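Local coordinates for protein sulfite reductase [ferredoxin] (Mycobacterium tuberculosis, PDB 1ZJ8) that catalyses the ferredoxin-dependent six-electron reduction of sulfite to sulfide, using a siroheme and a [4Fe-4S] cluster, probably in the biosynthesis of sulfur-containing amino acids and cofactors, at residues K218-A222 / W281-T285; H231-A237 / L252-L258. The contacts are given in a common frame with arbitrary orientation. Residues are numbered along the deposited sequence.

Contact 1. Residues K218-A222 / W281-T285. With SRM (siroheme), chain E.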
ATOM      1  N   LYS A 218     -11.311   4.870  -6.020  1.00 40.03           N
ATOM      2  CA  LYS A 218     -10.231   5.130  -5.071  1.00 38.87           C
ATOM      3  C   LYS A 218      -9.100   5.922  -5.738  1.00 37.78           C
ATOM      4  O   LYS A 218      -8.879   5.815  -6.957  1.00 37.29           O
ATOM      5  CB  LYS A 218      -9.712   3.813  -4.462  1.00 38.86           C
ATOM      6  CG  LYS A 218      -9.016   2.864  -5.427  1.00 39.00           C
ATOM      7  CD  LYS A 218      -8.284   1.733  -4.702  1.00 39.35           C
ATOM      8  CE  LYS A 218      -9.127   0.461  -4.562  1.00 39.65           C
ATOM      9  NZ  LYS A 218      -8.440  -0.563  -3.701  1.00 40.74           N
ATOM     10  N   TYR A 219      -8.394   6.696  -4.908  1.00 36.62           N
ATOM     11  CA  TYR A 219      -7.393   7.675  -5.341  1.00 35.95           C
ATOM     12  C   TYR A 219      -6.188   7.699  -4.400  1.00 35.02           C
ATOM     13  O   TYR A 219      -6.298   8.075  -3.238  1.00 35.11           O
ATOM     14  CB  TYR A 219      -8.034   9.049  -5.354  1.00 35.99           C
ATOM     15  CG  TYR A 219      -7.223  10.185  -5.936  1.00 35.94           C
ATOM     16  CD1 TYR A 219      -7.122  10.350  -7.293  1.00 35.10           C
ATOM     17  CD2 TYR A 219      -6.632  11.136  -5.118  1.00 35.54           C
ATOM     18  CE1 TYR A 219      -6.428  11.411  -7.834  1.00 36.24           C
ATOM     19  CE2 TYR A 219      -5.942  12.209  -5.651  1.00 36.24           C
ATOM     20  CZ  TYR A 219      -5.845  12.347  -7.021  1.00 35.93           C
ATOM     21  OH  TYR A 219      -5.166  13.409  -7.591  1.00 34.79           O
ATOM     22  N   LYS A 220      -5.037   7.317  -4.933  1.00 34.15           N
ATOM     23  CA  LYS A 220      -3.845   7.074  -4.152  1.00 33.43           C
ATOM     24  C   LYS A 220      -2.780   8.133  -4.431  1.00 32.77           C
ATOM     25  O   LYS A 220      -2.447   8.420  -5.598  1.00 32.24           O
ATOM     26  CB  LYS A 220      -3.290   5.677  -4.475  1.00 33.26           C
ATOM     27  CG  LYS A 220      -4.092   4.563  -3.855  1.00 33.60           C
ATOM     28  CD  LYS A 220      -3.649   3.183  -4.329  1.00 33.52           C
ATOM     29  CE  LYS A 220      -4.420   2.106  -3.550  1.00 34.53           C
ATOM     30  NZ  LYS A 220      -4.378   0.734  -4.140  1.00 34.25           N
ATOM     31  N   THR A 221      -2.206   8.647  -3.346  1.00 31.64           N
ATOM     32  CA  THR A 221      -1.275   9.750  -3.418  1.00 31.34           C
ATOM     33  C   THR A 221       0.042   9.433  -2.682  1.00 30.90           C
ATOM     34  O   THR A 221       0.046   8.827  -1.589  1.00 30.45           O
ATOM     35  CB  THR A 221      -1.937  11.028  -2.861  1.00 31.51           C
ATOM     36  OG1 THR A 221      -3.041  11.387  -3.702  1.00 32.41           O
ATOM     37  CG2 THR A 221      -0.962  12.188  -2.801  1.00 31.56           C
ATOM     38  N   ALA A 222       1.152   9.873  -3.287  1.00 30.17           N
ATOM     39  CA  ALA A 222       2.461   9.765  -2.679  1.00 29.97           C
ATOM     40  C   ALA A 222       3.256  11.087  -2.752  1.00 29.73           C
ATOM     41  O   ALA A 222       3.386  11.678  -3.824  1.00 29.93           O
ATOM     42  CB  ALA A 222       3.209   8.665  -3.348  1.00 30.07           C
ATOM     43  N   TRP A 281      -2.405  19.529  -6.003  1.00 36.45           N
ATOM     44  CA  TRP A 281      -2.991  18.237  -5.661  1.00 36.41           C
ATOM     45  C   TRP A 281      -4.501  18.320  -5.834  1.00 36.61           C
ATOM     46  O   TRP A 281      -5.116  17.427  -6.431  1.00 36.72           O
ATOM     47  CB  TRP A 281      -2.635  17.845  -4.229  1.00 36.12           C
ATOM     48  CG  TRP A 281      -3.193  16.528  -3.805  1.00 36.23           C
ATOM     49  CD1 TRP A 281      -2.579  15.309  -3.886  1.00 36.17           C
ATOM     50  CD2 TRP A 281      -4.486  16.289  -3.232  1.00 36.41           C
ATOM     51  NE1 TRP A 281      -3.410  14.326  -3.400  1.00 36.32           N
ATOM     52  CE2 TRP A 281      -4.586  14.900  -2.987  1.00 36.49           C
ATOM     53  CE3 TRP A 281      -5.574  17.107  -2.916  1.00 36.16           C
ATOM     54  CZ2 TRP A 281      -5.722  14.319  -2.420  1.00 35.86           C
ATOM     55  CZ3 TRP A 281      -6.700  16.521  -2.346  1.00 36.47           C
ATOM     56  CH2 TRP A 281      -6.762  15.139  -2.103  1.00 35.67           C
ATOM     57  N   ALA A 282      -5.088  19.408  -5.329  1.00 36.77           N
ATOM     58  CA  ALA A 282      -6.538  19.599  -5.413  1.00 36.76           C
ATOM     59  C   ALA A 282      -7.005  19.631  -6.877  1.00 36.67           C
ATOM     60  O   ALA A 282      -8.005  19.013  -7.235  1.00 36.41           O
ATOM     61  CB  ALA A 282      -6.947  20.860  -4.680  1.00 36.48           C
ATOM     62  N   ALA A 283      -6.249  20.320  -7.715  1.00 37.01           N
ATOM     63  CA  ALA A 283      -6.597  20.482  -9.106  1.00 37.78           C
ATOM     64  C   ALA A 283      -6.567  19.149  -9.862  1.00 38.66           C
ATOM     65  O   ALA A 283      -7.441  18.859 -10.697  1.00 39.07           O
ATOM     66  CB  ALA A 283      -5.656  21.461  -9.744  1.00 37.56           C
ATOM     67  N   VAL A 284      -5.565  18.327  -9.573  1.00 39.61           N
ATOM     68  CA  VAL A 284      -5.475  16.996 -10.199  1.00 39.98           C
ATOM     69  C   VAL A 284      -6.662  16.129  -9.752  1.00 40.77           C
ATOM     70  O   VAL A 284      -7.350  15.507 -10.583  1.00 40.96           O
ATOM     71  CB  VAL A 284      -4.148  16.280  -9.844  1.00 40.06           C
ATOM     72  CG1 VAL A 284      -4.181  14.832 -10.304  1.00 40.05           C
ATOM     73  CG2 VAL A 284      -2.934  17.013 -10.460  1.00 39.83           C
ATOM     74  N   THR A 285      -6.906  16.107  -8.443  1.00 41.35           N
ATOM     75  CA  THR A 285      -8.023  15.368  -7.897  1.00 41.87           C
ATOM     76  C   THR A 285      -9.344  15.858  -8.494  1.00 42.60           C
ATOM     77  O   THR A 285     -10.269  15.060  -8.700  1.00 42.50           O
ATOM     78  CB  THR A 285      -8.068  15.492  -6.371  1.00 41.91           C
ATOM     79  OG1 THR A 285      -6.765  15.219  -5.838  1.00 41.98           O
ATOM     80  CG2 THR A 285      -9.076  14.509  -5.779  1.00 41.47           C
TER
HETATM   81 FE   SRM E 557      -5.917  -3.082  -1.679  1.00 36.68          FE
HETATM   82  CHA SRM E 557      -9.089  -4.216  -2.249  1.00 39.33           C
HETATM   83  CHB SRM E 557      -5.670  -5.141   0.951  1.00 37.03           C
HETATM   84  CHC SRM E 557      -2.914  -1.963  -1.114  1.00 31.66           C
HETATM   85  CHD SRM E 557      -5.369  -2.891  -5.085  1.00 36.19           C
HETATM   86  NA  SRM E 557      -7.203  -4.265  -0.707  1.00 38.55           N
HETATM   87  C1A SRM E 557      -8.497  -4.515  -1.004  1.00 39.78           C
HETATM   88  C2A SRM E 557      -9.263  -5.149   0.116  1.00 40.69           C
HETATM   89  CMA SRM E 557     -10.024  -4.096   0.863  1.00 40.05           C
HETATM   90  CDA SRM E 557     -10.106  -6.308  -0.339  1.00 42.56           C
HETATM   91  CEA SRM E 557     -11.585  -6.137  -0.485  1.00 44.84           C
HETATM   92  O3A SRM E 557     -12.008  -5.322  -1.311  1.00 47.29           O
HETATM   93  O4A SRM E 557     -12.375  -6.792   0.209  1.00 46.66           O
HETATM   94  C3A SRM E 557      -8.140  -5.688   0.935  1.00 40.44           C
HETATM   95  CAA SRM E 557      -8.341  -5.582   2.410  1.00 40.25           C
HETATM   96  CBA SRM E 557      -9.011  -6.883   2.763  1.00 41.43           C
HETATM   97  CCA SRM E 557      -8.634  -7.320   4.142  1.00 42.67           C
HETATM   98  O1A SRM E 557      -7.452  -7.173   4.520  1.00 41.33           O
HETATM   99  O2A SRM E 557      -9.528  -7.800   4.881  1.00 43.03           O
HETATM  100  C4A SRM E 557      -6.943  -4.989   0.388  1.00 39.08           C
HETATM  101  NB  SRM E 557      -4.617  -3.385  -0.236  1.00 35.16           N
HETATM  102  C1B SRM E 557      -4.640  -4.214   0.810  1.00 34.63           C
HETATM  103  C2B SRM E 557      -3.509  -4.043   1.785  1.00 33.18           C
HETATM  104  CMB SRM E 557      -3.908  -4.173   3.228  1.00 32.44           C
HETATM  105  CDB SRM E 557      -2.499  -5.098   1.482  1.00 33.03           C
HETATM  106  CEB SRM E 557      -1.273  -5.160   2.321  1.00 33.40           C
HETATM  107  O3B SRM E 557      -1.040  -6.109   3.101  1.00 33.18           O
HETATM  108  O4B SRM E 557      -0.488  -4.217   2.221  1.00 34.85           O
HETATM  109  C3B SRM E 557      -3.024  -2.674   1.357  1.00 32.49           C
HETATM  110  CAB SRM E 557      -3.775  -1.585   2.078  1.00 32.29           C
HETATM  111  CBB SRM E 557      -2.983  -0.316   2.157  1.00 31.87           C
HETATM  112  CCB SRM E 557      -3.844   0.803   2.669  1.00 31.13           C
HETATM  113  O1B SRM E 557      -3.748   1.189   3.831  1.00 31.81           O
HETATM  114  O2B SRM E 557      -4.640   1.379   1.935  1.00 33.57           O
HETATM  115  C4B SRM E 557      -3.526  -2.646  -0.061  1.00 33.82           C
HETATM  116  NC  SRM E 557      -4.429  -2.662  -2.838  1.00 33.63           N
HETATM  117  C1C SRM E 557      -3.304  -2.031  -2.443  1.00 31.18           C
HETATM  118  C2C SRM E 557      -2.403  -1.802  -3.474  1.00 32.91           C
HETATM  119  CDC SRM E 557      -0.973  -1.381  -3.413  1.00 33.13           C
HETATM  120  CEC SRM E 557      -0.592   0.047  -3.357  1.00 32.44           C
HETATM  121  O3C SRM E 557      -1.469   0.923  -3.175  1.00 31.81           O
HETATM  122  O4C SRM E 557       0.613   0.288  -3.515  1.00 32.69           O
HETATM  123  C3C SRM E 557      -3.121  -2.128  -4.584  1.00 33.32           C
HETATM  124  CAC SRM E 557      -2.480  -1.992  -5.926  1.00 33.48           C
HETATM  125  CBC SRM E 557      -2.191  -0.620  -6.500  1.00 32.83           C
HETATM  126  CCC SRM E 557      -3.473  -0.054  -7.084  1.00 32.31           C
HETATM  127  O1C SRM E 557      -4.413   0.315  -6.328  1.00 28.39           O
HETATM  128  O2C SRM E 557      -3.549  -0.001  -8.338  1.00 31.62           O
HETATM  129  C4C SRM E 557      -4.355  -2.577  -4.188  1.00 34.77           C
HETATM  130  ND  SRM E 557      -7.114  -3.148  -3.311  1.00 37.36           N
HETATM  131  C1D SRM E 557      -6.629  -3.230  -4.560  1.00 37.00           C
HETATM  132  C2D SRM E 557      -7.624  -3.764  -5.400  1.00 38.32           C
HETATM  133  CAD SRM E 557      -7.709  -3.438  -6.881  1.00 37.48           C
HETATM  134  CBD SRM E 557      -8.556  -2.282  -7.312  1.00 39.18           C
HETATM  135  CCD SRM E 557      -8.614  -1.789  -8.730  1.00 40.36           C
HETATM  136  O1D SRM E 557      -8.173  -0.638  -8.945  1.00 41.96           O
HETATM  137  O2D SRM E 557      -9.081  -2.506  -9.655  1.00 37.19           O
HETATM  138  C3D SRM E 557      -8.729  -4.001  -4.600  1.00 37.58           C
HETATM  139  CDD SRM E 557     -10.143  -4.139  -5.095  1.00 38.97           C
HETATM  140  CED SRM E 557     -10.988  -2.957  -5.513  1.00 39.54           C
HETATM  141  O3D SRM E 557     -10.651  -1.802  -5.250  1.00 39.68           O
HETATM  142  O4D SRM E 557     -12.048  -3.115  -6.136  1.00 38.84           O
HETATM  143  C4D SRM E 557      -8.400  -3.613  -3.311  1.00 38.45           C
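Alternate side chains of the segment 218-222, most of it strand, serve two different surroundings. Tyr219 and Thr221 point toward the helical turn 281-285, whereas the CA-to-CB bond of Lys220, between them, points away from the helix. The strand and helix segments run roughly antiparallel (155°) with axes 11.4 Å apart, a gap spanned chiefly by the rings of Tyr219 and Trp281. Tyr219, with chi1 t (-173°), extends its ring to the helix. Val284 CG1 lies at the ring edge, 3.2 Å from Tyr219 OH, and Thr285 CG2 makes a CH-pi contact over one face, 4.2 Å from the Tyr219 ring centroid. The m rotamer of Thr285 also brings its OG1 back to Trp281 O, a hydrogen bond of 2.8 Å within the helix. Trp281, chi1 likewise t, reaches the strand with its indole: NE1 donates a 3.0 Å hydrogen bond to Thr221 OG1, while the edge of Tyr219 meets the indole face in an offset edge-to-face pair (Tyr219 centroid 5.9 Å from that of the Trp281 five-membered ring, planes at 75°). On the siroheme side, the nearly extended Lys220 chain makes a weak hydrogen bond of 3.1 Å from NZ to SRM O3C; the position of NZ is less certain, because it lies too close to a second siroheme oxygen in the model. The arrangement is that of a helix packed on one face of a mixed beta sheet in the siroheme- and [4Fe-4S]-binding reductase family, with Lys220, of the siroheme pocket, on the other face.

Contact 2. Residues H231-A237 / L252-L258. With SRM (siroheme), chain E.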
ATOM      1  N   HIS A 231       6.182   5.604  -6.174  1.00 32.81           N
ATOM      2  CA  HIS A 231       5.362   6.651  -6.759  1.00 33.23           C
ATOM      3  C   HIS A 231       4.855   6.266  -8.119  1.00 33.70           C
ATOM      4  O   HIS A 231       3.719   6.576  -8.468  1.00 33.97           O
ATOM      5  CB  HIS A 231       6.133   7.950  -6.854  1.00 33.47           C
ATOM      6  CG  HIS A 231       7.374   7.874  -7.691  1.00 33.44           C
ATOM      7  ND1 HIS A 231       7.449   8.413  -8.959  1.00 34.81           N
ATOM      8  CD2 HIS A 231       8.603   7.384  -7.419  1.00 32.95           C
ATOM      9  CE1 HIS A 231       8.667   8.240  -9.437  1.00 34.26           C
ATOM     10  NE2 HIS A 231       9.389   7.628  -8.518  1.00 34.05           N
ATOM     11  N   GLU A 232       5.688   5.550  -8.864  1.00 34.17           N
ATOM     12  CA  GLU A 232       5.387   5.167 -10.224  1.00 34.43           C
ATOM     13  C   GLU A 232       4.025   4.482 -10.378  1.00 34.90           C
ATOM     14  O   GLU A 232       3.481   4.450 -11.478  1.00 35.41           O
ATOM     15  CB  GLU A 232       6.512   4.268 -10.754  1.00 34.71           C
ATOM     16  CG  GLU A 232       7.867   5.003 -10.966  1.00 35.15           C
ATOM     17  CD  GLU A 232       8.984   4.616  -9.978  1.00 35.11           C
ATOM     18  OE1 GLU A 232       8.718   4.464  -8.765  1.00 34.16           O
ATOM     19  OE2 GLU A 232      10.149   4.490 -10.435  1.00 36.61           O
ATOM     20  N   ILE A 233       3.467   3.953  -9.287  1.00 35.17           N
ATOM     21  CA  ILE A 233       2.162   3.252  -9.314  1.00 35.07           C
ATOM     22  C   ILE A 233       1.062   3.915  -8.449  1.00 35.25           C
ATOM     23  O   ILE A 233       0.078   3.271  -8.061  1.00 35.74           O
ATOM     24  CB  ILE A 233       2.352   1.768  -8.910  1.00 35.43           C
ATOM     25  CG1 ILE A 233       2.970   1.641  -7.498  1.00 35.05           C
ATOM     26  CG2 ILE A 233       3.237   1.048  -9.944  1.00 35.57           C
ATOM     27  CD1 ILE A 233       2.064   0.978  -6.483  1.00 35.26           C
ATOM     28  N   ASN A 234       1.229   5.201  -8.151  1.00 35.05           N
ATOM     29  CA  ASN A 234       0.193   5.995  -7.471  1.00 34.94           C
ATOM     30  C   ASN A 234      -0.618   6.829  -8.511  1.00 34.80           C
ATOM     31  O   ASN A 234      -0.130   7.110  -9.600  1.00 34.58           O
ATOM     32  CB  ASN A 234       0.848   6.900  -6.394  1.00 34.88           C
ATOM     33  CG  ASN A 234       1.166   6.148  -5.079  1.00 34.85           C
ATOM     34  OD1 ASN A 234       0.304   6.005  -4.228  1.00 34.16           O
ATOM     35  ND2 ASN A 234       2.415   5.718  -4.901  1.00 34.61           N
ATOM     36  N   ASP A 235      -1.854   7.191  -8.186  1.00 34.70           N
ATOM     37  CA  ASP A 235      -2.657   8.035  -9.078  1.00 34.68           C
ATOM     38  C   ASP A 235      -2.012   9.384  -9.284  1.00 34.56           C
ATOM     39  O   ASP A 235      -2.125   9.969 -10.357  1.00 34.86           O
ATOM     40  CB  ASP A 235      -4.047   8.270  -8.503  1.00 35.03           C
ATOM     41  CG  ASP A 235      -4.850   7.004  -8.417  1.00 36.21           C
ATOM     42  OD1 ASP A 235      -5.304   6.526  -9.485  1.00 37.43           O
ATOM     43  OD2 ASP A 235      -5.013   6.480  -7.285  1.00 36.68           O
ATOM     44  N   VAL A 236      -1.363   9.886  -8.240  1.00 34.32           N
ATOM     45  CA  VAL A 236      -0.688  11.188  -8.296  1.00 34.07           C
ATOM     46  C   VAL A 236       0.527  11.172  -7.360  1.00 33.73           C
ATOM     47  O   VAL A 236       0.451  10.657  -6.250  1.00 33.92           O
ATOM     48  CB  VAL A 236      -1.662  12.378  -7.944  1.00 34.06           C
ATOM     49  CG1 VAL A 236      -2.170  12.291  -6.510  1.00 33.85           C
ATOM     50  CG2 VAL A 236      -0.980  13.732  -8.183  1.00 34.24           C
ATOM     51  N   ALA A 237       1.649  11.716  -7.815  1.00 33.35           N
ATOM     52  CA  ALA A 237       2.862  11.719  -7.004  1.00 33.16           C
ATOM     53  C   ALA A 237       3.641  13.037  -7.109  1.00 33.21           C
ATOM     54  O   ALA A 237       3.782  13.613  -8.197  1.00 33.34           O
ATOM     55  CB  ALA A 237       3.740  10.544  -7.374  1.00 32.86           C
ATOM     56  N   LEU A 252       5.988  16.419 -10.649  1.00 36.76           N
ATOM     57  CA  LEU A 252       4.625  15.898 -10.612  1.00 36.74           C
ATOM     58  C   LEU A 252       4.488  14.702 -11.525  1.00 36.94           C
ATOM     59  O   LEU A 252       4.845  14.773 -12.702  1.00 37.40           O
ATOM     60  CB  LEU A 252       3.630  16.979 -11.031  1.00 36.70           C
ATOM     61  CG  LEU A 252       2.147  16.606 -11.147  1.00 36.92           C
ATOM     62  CD1 LEU A 252       1.640  15.902  -9.910  1.00 37.52           C
ATOM     63  CD2 LEU A 252       1.281  17.835 -11.431  1.00 36.81           C
ATOM     64  N   TRP A 253       3.988  13.602 -10.962  1.00 37.00           N
ATOM     65  CA  TRP A 253       3.675  12.388 -11.689  1.00 36.84           C
ATOM     66  C   TRP A 253       2.175  12.116 -11.559  1.00 37.31           C
ATOM     67  O   TRP A 253       1.559  12.432 -10.527  1.00 37.10           O
ATOM     68  CB  TRP A 253       4.455  11.209 -11.104  1.00 36.28           C
ATOM     69  CG  TRP A 253       5.928  11.230 -11.365  1.00 35.40           C
ATOM     70  CD1 TRP A 253       6.790  12.194 -11.018  1.00 35.00           C
ATOM     71  CD2 TRP A 253       6.700  10.214 -12.023  1.00 35.00           C
ATOM     72  NE1 TRP A 253       8.064  11.867 -11.425  1.00 34.96           N
ATOM     73  CE2 TRP A 253       8.038  10.650 -12.032  1.00 33.60           C
ATOM     74  CE3 TRP A 253       6.383   8.988 -12.622  1.00 35.42           C
ATOM     75  CZ2 TRP A 253       9.075   9.912 -12.604  1.00 34.71           C
ATOM     76  CZ3 TRP A 253       7.421   8.240 -13.188  1.00 35.50           C
ATOM     77  CH2 TRP A 253       8.754   8.713 -13.172  1.00 35.08           C
ATOM     78  N   VAL A 254       1.607  11.498 -12.596  1.00 37.86           N
ATOM     79  CA  VAL A 254       0.189  11.199 -12.652  1.00 38.43           C
ATOM     80  C   VAL A 254      -0.043   9.907 -13.456  1.00 39.19           C
ATOM     81  O   VAL A 254       0.749   9.581 -14.364  1.00 39.16           O
ATOM     82  CB  VAL A 254      -0.564  12.416 -13.266  1.00 38.51           C
ATOM     83  CG1 VAL A 254      -1.712  11.991 -14.179  1.00 38.79           C
ATOM     84  CG2 VAL A 254      -1.074  13.350 -12.158  1.00 38.56           C
ATOM     85  N   GLY A 255      -1.112   9.173 -13.111  1.00 39.89           N
ATOM     86  CA  GLY A 255      -1.664   8.094 -13.973  1.00 40.36           C
ATOM     87  C   GLY A 255      -1.323   6.640 -13.649  1.00 40.99           C
ATOM     88  O   GLY A 255      -1.331   5.794 -14.542  1.00 40.80           O
ATOM     89  N   GLY A 256      -1.060   6.337 -12.375  1.00 41.77           N
ATOM     90  CA  GLY A 256      -0.494   5.039 -11.976  1.00 42.11           C
ATOM     91  C   GLY A 256      -1.477   4.073 -11.361  1.00 42.59           C
ATOM     92  O   GLY A 256      -2.535   4.477 -10.892  1.00 42.96           O
ATOM     93  N   GLY A 257      -1.116   2.790 -11.364  1.00 43.19           N
ATOM     94  CA  GLY A 257      -1.968   1.733 -10.797  1.00 43.56           C
ATOM     95  C   GLY A 257      -1.557   0.359 -11.292  1.00 44.02           C
ATOM     96  O   GLY A 257      -0.987   0.243 -12.384  1.00 44.35           O
ATOM     97  N   LEU A 258      -1.801  -0.670 -10.483  1.00 44.38           N
ATOM     98  CA  LEU A 258      -1.537  -2.057 -10.890  1.00 44.98           C
ATOM     99  C   LEU A 258      -2.700  -2.929 -10.513  1.00 45.60           C
ATOM    100  O   LEU A 258      -2.829  -3.304  -9.352  1.00 46.50           O
ATOM    101  CB  LEU A 258      -0.368  -2.697 -10.134  1.00 45.09           C
ATOM    102  CG  LEU A 258       0.926  -2.020  -9.751  1.00 45.79           C
ATOM    103  CD1 LEU A 258       1.402  -2.684  -8.481  1.00 45.81           C
ATOM    104  CD2 LEU A 258       1.966  -2.165 -10.844  1.00 47.39           C
TER
HETATM  105 FE   SRM E 557      -5.917  -3.082  -1.679  1.00 36.68          FE
HETATM  106  CHA SRM E 557      -9.089  -4.216  -2.249  1.00 39.33           C
HETATM  107  CHB SRM E 557      -5.670  -5.141   0.951  1.00 37.03           C
HETATM  108  CHC SRM E 557      -2.914  -1.963  -1.114  1.00 31.66           C
HETATM  109  CHD SRM E 557      -5.369  -2.891  -5.085  1.00 36.19           C
HETATM  110  NA  SRM E 557      -7.203  -4.265  -0.707  1.00 38.55           N
HETATM  111  C1A SRM E 557      -8.497  -4.515  -1.004  1.00 39.78           C
HETATM  112  C2A SRM E 557      -9.263  -5.149   0.116  1.00 40.69           C
HETATM  113  CMA SRM E 557     -10.024  -4.096   0.863  1.00 40.05           C
HETATM  114  CDA SRM E 557     -10.106  -6.308  -0.339  1.00 42.56           C
HETATM  115  CEA SRM E 557     -11.585  -6.137  -0.485  1.00 44.84           C
HETATM  116  O3A SRM E 557     -12.008  -5.322  -1.311  1.00 47.29           O
HETATM  117  O4A SRM E 557     -12.375  -6.792   0.209  1.00 46.66           O
HETATM  118  C3A SRM E 557      -8.140  -5.688   0.935  1.00 40.44           C
HETATM  119  CAA SRM E 557      -8.341  -5.582   2.410  1.00 40.25           C
HETATM  120  CBA SRM E 557      -9.011  -6.883   2.763  1.00 41.43           C
HETATM  121  CCA SRM E 557      -8.634  -7.320   4.142  1.00 42.67           C
HETATM  122  O1A SRM E 557      -7.452  -7.173   4.520  1.00 41.33           O
HETATM  123  O2A SRM E 557      -9.528  -7.800   4.881  1.00 43.03           O
HETATM  124  C4A SRM E 557      -6.943  -4.989   0.388  1.00 39.08           C
HETATM  125  NB  SRM E 557      -4.617  -3.385  -0.236  1.00 35.16           N
HETATM  126  C1B SRM E 557      -4.640  -4.214   0.810  1.00 34.63           C
HETATM  127  C2B SRM E 557      -3.509  -4.043   1.785  1.00 33.18           C
HETATM  128  CMB SRM E 557      -3.908  -4.173   3.228  1.00 32.44           C
HETATM  129  CDB SRM E 557      -2.499  -5.098   1.482  1.00 33.03           C
HETATM  130  CEB SRM E 557      -1.273  -5.160   2.321  1.00 33.40           C
HETATM  131  O3B SRM E 557      -1.040  -6.109   3.101  1.00 33.18           O
HETATM  132  O4B SRM E 557      -0.488  -4.217   2.221  1.00 34.85           O
HETATM  133  C3B SRM E 557      -3.024  -2.674   1.357  1.00 32.49           C
HETATM  134  CAB SRM E 557      -3.775  -1.585   2.078  1.00 32.29           C
HETATM  135  CBB SRM E 557      -2.983  -0.316   2.157  1.00 31.87           C
HETATM  136  CCB SRM E 557      -3.844   0.803   2.669  1.00 31.13           C
HETATM  137  O1B SRM E 557      -3.748   1.189   3.831  1.00 31.81           O
HETATM  138  O2B SRM E 557      -4.640   1.379   1.935  1.00 33.57           O
HETATM  139  C4B SRM E 557      -3.526  -2.646  -0.061  1.00 33.82           C
HETATM  140  NC  SRM E 557      -4.429  -2.662  -2.838  1.00 33.63           N
HETATM  141  C1C SRM E 557      -3.304  -2.031  -2.443  1.00 31.18           C
HETATM  142  C2C SRM E 557      -2.403  -1.802  -3.474  1.00 32.91           C
HETATM  143  CDC SRM E 557      -0.973  -1.381  -3.413  1.00 33.13           C
HETATM  144  CEC SRM E 557      -0.592   0.047  -3.357  1.00 32.44           C
HETATM  145  O3C SRM E 557      -1.469   0.923  -3.175  1.00 31.81           O
HETATM  146  O4C SRM E 557       0.613   0.288  -3.515  1.00 32.69           O
HETATM  147  C3C SRM E 557      -3.121  -2.128  -4.584  1.00 33.32           C
HETATM  148  CAC SRM E 557      -2.480  -1.992  -5.926  1.00 33.48           C
HETATM  149  CBC SRM E 557      -2.191  -0.620  -6.500  1.00 32.83           C
HETATM  150  CCC SRM E 557      -3.473  -0.054  -7.084  1.00 32.31           C
HETATM  151  O1C SRM E 557      -4.413   0.315  -6.328  1.00 28.39           O
HETATM  152  O2C SRM E 557      -3.549  -0.001  -8.338  1.00 31.62           O
HETATM  153  C4C SRM E 557      -4.355  -2.577  -4.188  1.00 34.77           C
HETATM  154  ND  SRM E 557      -7.114  -3.148  -3.311  1.00 37.36           N
HETATM  155  C1D SRM E 557      -6.629  -3.230  -4.560  1.00 37.00           C
HETATM  156  C2D SRM E 557      -7.624  -3.764  -5.400  1.00 38.32           C
HETATM  157  CAD SRM E 557      -7.709  -3.438  -6.881  1.00 37.48           C
HETATM  158  CBD SRM E 557      -8.556  -2.282  -7.312  1.00 39.18           C
HETATM  159  CCD SRM E 557      -8.614  -1.789  -8.730  1.00 40.36           C
HETATM  160  O1D SRM E 557      -8.173  -0.638  -8.945  1.00 41.96           O
HETATM  161  O2D SRM E 557      -9.081  -2.506  -9.655  1.00 37.19           O
HETATM  162  C3D SRM E 557      -8.729  -4.001  -4.600  1.00 37.58           C
HETATM  163  CDD SRM E 557     -10.143  -4.139  -5.095  1.00 38.97           C
HETATM  164  CED SRM E 557     -10.988  -2.957  -5.513  1.00 39.54           C
HETATM  165  O3D SRM E 557     -10.651  -1.802  -5.250  1.00 39.68           O
HETATM  166  O4D SRM E 557     -12.048  -3.115  -6.136  1.00 38.84           O
HETATM  167  C4D SRM E 557      -8.400  -3.613  -3.311  1.00 38.45           C
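Backbone hydrogen bonds dominate the pairing of 231-237 with 252-258. Ala237 and Trp253 form an antiparallel hydrogen-bonded pair, with Ala237 N to Trp253 O and Trp253 N to Ala237 O both 2.8 Å. Val236 and Val254 are the adjoining non-hydrogen-bonded pair. Beyond them, Gly255 N donates to Asp235 O (3.0 Å), and Gly256 N makes a weak bond to Asn234 O (3.0 Å). Gly256 packs so tightly here that a CB would collide with Asn234 O and Ile233 C.

Among aromatic contacts, the His231 ring edge meets the face of Trp253, the His231 centroid 4.5 Å from that of the Trp253 six-membered ring and planes at 88°. Apolar contacts join Val236 CG2 to Leu252 CD1 (3.8 Å) and Ile233 CG2 to Leu258 CD2 (3.6 Å). The CA-to-CB bond of Asp235 points away from 252-258; OD2 accepts a hydrogen bond from Lys220 N and forms a salt bridge with Arg301.

Leu258 N donates to siroheme SRM O2C (2.8 Å). The contact is thus the open end of an antiparallel beta hairpin, from which the glycine-rich loop Gly255-Gly257 leads into the siroheme pocket.

How the contacts relate
From the N terminus, the chain first runs through 218-222, then 231-237 and 252-258, and finally 281-285. Contact 2 closes the short hairpin loop of strands 236-243 and 249-254; contact 1 closes the longer excursion that contains it, so the two nest without crossing. They meet directly because strands 219-224 and 236-243 are parallel neighbours in one mixed sheet: Ala222 N lies 3.1 Å from Val236 O, and Lys220 N 2.5 Å from Asp235 OD2, both probable hydrogen bonds. Contact 1 ties that sheet to helix 277-291, which also receives Val236 and Val254 of contact 2. Both contacts reach the same siroheme.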